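Local coordinates for colicin-M immunity protein (Escherichia coli, PDB 4AEQ) that protects Escherichia coli cells that carry the colicin M plasmid against the toxin colicin M, at residues L41-E52 and P70-M81. Sequence-based numbering, arbitrary orientation.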
# COMPACT_ATOMS: atom_id res chain seq x y z
N LEU A 41 1.97 -4.99 18.07
CA LEU A 41 1.93 -3.89 19.03
C LEU A 41 0.53 -3.61 19.57
O LEU A 41 0.35 -3.35 20.76
CB LEU A 41 2.43 -2.61 18.36
CG LEU A 41 3.91 -2.49 18.00
CD1 LEU A 41 4.70 -3.78 18.25
CD2 LEU A 41 4.05 -2.01 16.56
N LEU A 42 -0.45 -3.65 18.68
CA LEU A 42 -1.82 -3.39 19.09
C LEU A 42 -2.39 -4.62 19.79
O LEU A 42 -3.27 -4.52 20.64
CB LEU A 42 -2.69 -3.02 17.89
CG LEU A 42 -2.34 -1.70 17.20
CD1 LEU A 42 -3.23 -1.48 15.98
CD2 LEU A 42 -2.47 -0.53 18.17
N GLY A 43 -1.86 -5.79 19.43
CA GLY A 43 -2.30 -7.04 20.01
C GLY A 43 -3.50 -7.62 19.29
O GLY A 43 -4.12 -8.57 19.78
N THR A 44 -3.84 -7.04 18.15
CA THR A 44 -4.95 -7.55 17.35
C THR A 44 -4.79 -7.19 15.88
O THR A 44 -4.14 -6.20 15.54
CB THR A 44 -6.29 -6.98 17.86
OG1 THR A 44 -7.37 -7.50 17.07
CG2 THR A 44 -6.28 -5.46 17.77
N GLU A 45 -5.39 -8.00 15.01
CA GLU A 45 -5.48 -7.69 13.59
C GLU A 45 -6.63 -6.73 13.31
O GLU A 45 -6.68 -6.09 12.26
CB GLU A 45 -5.70 -8.97 12.77
CG GLU A 45 -4.42 -9.63 12.27
CD GLU A 45 -4.71 -10.79 11.35
OE1 GLU A 45 -5.90 -11.15 11.18
OE2 GLU A 45 -3.75 -11.36 10.78
N ILE A 46 -7.55 -6.63 14.26
CA ILE A 46 -8.75 -5.83 14.07
C ILE A 46 -8.94 -4.81 15.18
O ILE A 46 -9.86 -4.92 15.99
CB ILE A 46 -10.00 -6.72 13.99
CG1 ILE A 46 -9.73 -7.92 13.07
CG2 ILE A 46 -11.20 -5.92 13.51
CD1 ILE A 46 -10.72 -9.05 13.23
N PRO A 47 -8.06 -3.79 15.23
CA PRO A 47 -8.15 -2.75 16.25
C PRO A 47 -9.41 -1.91 16.07
O PRO A 47 -9.98 -1.90 14.98
CB PRO A 47 -6.92 -1.88 15.98
CG PRO A 47 -6.60 -2.12 14.54
CD PRO A 47 -6.94 -3.56 14.30
N LYS A 48 -9.84 -1.23 17.13
CA LYS A 48 -10.94 -0.29 17.03
C LYS A 48 -10.39 1.00 16.44
O LYS A 48 -9.30 1.43 16.81
CB LYS A 48 -11.54 -0.01 18.40
CG LYS A 48 -12.10 -1.24 19.12
CD LYS A 48 -13.31 -1.81 18.38
CE LYS A 48 -13.89 -3.00 19.13
NZ LYS A 48 -14.28 -2.65 20.53
N ILE A 49 -11.14 1.62 15.53
CA ILE A 49 -10.67 2.84 14.88
C ILE A 49 -11.40 4.07 15.41
O ILE A 49 -12.63 4.11 15.43
CB ILE A 49 -10.84 2.78 13.35
CG1 ILE A 49 -10.19 1.52 12.76
CG2 ILE A 49 -10.26 4.03 12.70
CD1 ILE A 49 -8.70 1.44 13.01
N THR A 50 -10.63 5.06 15.85
CA THR A 50 -11.21 6.33 16.24
C THR A 50 -10.73 7.41 15.28
O THR A 50 -9.60 7.40 14.82
CB THR A 50 -10.88 6.71 17.70
OG1 THR A 50 -9.48 6.53 17.93
CG2 THR A 50 -11.67 5.84 18.66
N TRP A 51 -11.62 8.34 14.97
CA TRP A 51 -11.34 9.34 13.95
C TRP A 51 -10.95 10.69 14.52
O TRP A 51 -11.40 11.08 15.60
CB TRP A 51 -12.52 9.49 13.00
CG TRP A 51 -12.90 8.20 12.35
CD1 TRP A 51 -13.98 7.42 12.64
CD2 TRP A 51 -12.18 7.52 11.32
NE1 TRP A 51 -13.99 6.30 11.84
CE2 TRP A 51 -12.89 6.34 11.02
CE3 TRP A 51 -11.00 7.79 10.62
CZ2 TRP A 51 -12.47 5.43 10.05
CZ3 TRP A 51 -10.58 6.89 9.65
CH2 TRP A 51 -11.31 5.73 9.38
N GLU A 52 -10.08 11.39 13.80
CA GLU A 52 -9.70 12.75 14.13
C GLU A 52 -10.16 13.64 12.98
O GLU A 52 -10.38 13.16 11.87
CB GLU A 52 -8.19 12.84 14.34
CG GLU A 52 -7.70 11.85 15.39
CD GLU A 52 -6.20 11.90 15.60
OE1 GLU A 52 -5.50 12.62 14.86
OE2 GLU A 52 -5.73 11.21 16.53
N PRO A 70 -6.59 11.41 9.39
CA PRO A 70 -5.94 10.97 10.62
C PRO A 70 -6.83 10.02 11.39
O PRO A 70 -8.05 10.20 11.41
CB PRO A 70 -5.76 12.28 11.39
CG PRO A 70 -6.89 13.13 10.94
CD PRO A 70 -7.13 12.78 9.49
N PHE A 71 -6.24 9.03 12.05
CA PHE A 71 -7.04 8.15 12.90
C PHE A 71 -6.15 7.47 13.93
O PHE A 71 -4.93 7.45 13.79
CB PHE A 71 -7.82 7.12 12.08
CG PHE A 71 -6.96 6.17 11.30
CD1 PHE A 71 -6.50 6.50 10.03
CD2 PHE A 71 -6.63 4.93 11.81
CE1 PHE A 71 -5.72 5.63 9.30
CE2 PHE A 71 -5.85 4.05 11.09
CZ PHE A 71 -5.39 4.39 9.83
N LYS A 72 -6.77 6.94 14.97
CA LYS A 72 -6.07 6.16 15.98
C LYS A 72 -6.60 4.73 15.95
O LYS A 72 -7.81 4.52 15.82
CB LYS A 72 -6.29 6.76 17.36
CG LYS A 72 -5.57 8.08 17.58
CD LYS A 72 -6.06 8.79 18.83
CE LYS A 72 -7.47 9.33 18.64
NZ LYS A 72 -7.95 10.10 19.82
N ALA A 73 -5.71 3.76 16.04
CA ALA A 73 -6.11 2.36 16.12
C ALA A 73 -5.79 1.84 17.52
O ALA A 73 -4.70 2.08 18.03
CB ALA A 73 -5.38 1.54 15.06
N GLU A 74 -6.75 1.14 18.13
CA GLU A 74 -6.63 0.70 19.51
C GLU A 74 -6.81 -0.80 19.64
O GLU A 74 -7.84 -1.35 19.24
CB GLU A 74 -7.66 1.41 20.39
CG GLU A 74 -7.66 2.92 20.23
CD GLU A 74 -8.99 3.46 19.74
OE1 GLU A 74 -9.94 3.55 20.55
OE2 GLU A 74 -9.09 3.80 18.54
N GLY A 75 -5.77 -1.47 20.14
CA GLY A 75 -5.85 -2.88 20.49
C GLY A 75 -5.83 -3.07 22.00
O GLY A 75 -5.74 -2.10 22.75
N PRO A 76 -5.92 -4.32 22.45
CA PRO A 76 -5.78 -4.57 23.89
C PRO A 76 -4.36 -4.34 24.39
O PRO A 76 -4.17 -4.05 25.57
CB PRO A 76 -6.16 -6.05 24.02
CG PRO A 76 -5.88 -6.64 22.68
CD PRO A 76 -6.15 -5.55 21.68
N ASP A 77 -3.37 -4.48 23.51
CA ASP A 77 -1.97 -4.29 23.89
C ASP A 77 -1.45 -2.87 23.68
O ASP A 77 -0.37 -2.53 24.15
CB ASP A 77 -1.07 -5.26 23.12
CG ASP A 77 -1.20 -6.69 23.61
OD1 ASP A 77 -2.25 -7.03 24.18
OD2 ASP A 77 -0.24 -7.47 23.41
N GLY A 78 -2.22 -2.03 22.99
CA GLY A 78 -1.71 -0.70 22.68
C GLY A 78 -2.54 0.13 21.72
O GLY A 78 -3.66 -0.22 21.37
N LYS A 79 -1.96 1.25 21.30
CA LYS A 79 -2.66 2.24 20.50
C LYS A 79 -1.66 2.93 19.58
O LYS A 79 -0.52 3.15 19.97
CB LYS A 79 -3.31 3.26 21.44
CG LYS A 79 -4.37 4.15 20.82
CD LYS A 79 -5.24 4.75 21.91
CE LYS A 79 -6.33 5.65 21.33
NZ LYS A 79 -7.44 5.87 22.31
N ARG A 80 -2.08 3.27 18.37
CA ARG A 80 -1.17 3.91 17.42
C ARG A 80 -1.88 4.98 16.60
O ARG A 80 -3.01 4.78 16.16
CB ARG A 80 -0.56 2.87 16.48
CG ARG A 80 0.45 3.42 15.49
CD ARG A 80 1.85 2.92 15.80
NE ARG A 80 2.74 2.96 14.64
CZ ARG A 80 3.68 3.87 14.45
NH1 ARG A 80 3.87 4.84 15.34
NH2 ARG A 80 4.43 3.83 13.36
N MET A 81 -1.19 6.09 16.39
CA MET A 81 -1.70 7.17 15.54
C MET A 81 -1.26 6.97 14.09
O MET A 81 -0.13 6.57 13.83
CB MET A 81 -1.16 8.51 16.04
CG MET A 81 -1.36 9.65 15.05
SD MET A 81 -3.03 10.30 15.16
CE MET A 81 -2.93 11.13 16.74
O HOH W 1 -3.38 -9.71 22.26
O HOH W 2 -10.33 11.12 10.25
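W51 and F71 form a non-hydrogen-bonded pair where strand 48-51 runs antiparallel to strand 66-74. Their side chains run alongside one another on the same face of the sheet. The W51 six-membered ring and the F71 ring are an oblique pair, with centroids 5.7 Å apart and planes inclined at 59°. W51 brings the CE3 corner of its ring to F71 CB, at 3.6 Å. I49 sends CG2 over the rim of one face of the indole and also, at 3.8 Å, to F71 CD2. I49 CG1 is anti to the carbonyl carbon (chi1 -54°), and the bend at chi2 brings CD1 to the A73 methyl. P47 and L42 CD1 reach the same methyl, which closes an apolar patch. Y28 of the second subunit packs on L42 and A73 and meets F71 edge to face.

K48, T50, K72 and E74 occupy the other face of the sheet. T50 was modelled in two conformers. In the one described, OG1 donates to E74 OE2 at 2.8 Å, from above the carboxylate plane. The bend at chi2 (120°) brings the E74 carboxylate to T50, and the two side chains cross at about a right angle. Four backbone bonds join K48 to E74 and T50 to K72. At the other end, L42 O accepts from D77 N at 2.9 Å, with the donor above the carbonyl plane. This ties the end of helix 17-42 to the turn between strands 66-74 and 79-87, while L42 CD2 rests 3.4 Å from A73 O.

Strand 48-51, outermost in this chain's sheet, is thus held by backbone bonds and two unlike faces. One is apolar and continues into the dimer interface. The other is polar. There E74 OE2 lies near two backbone acceptors, K48 O (2.9 Å) and K72 O (3.1 Å), and the T50 hydroxyl, in this conformer, would probably ease their crowding.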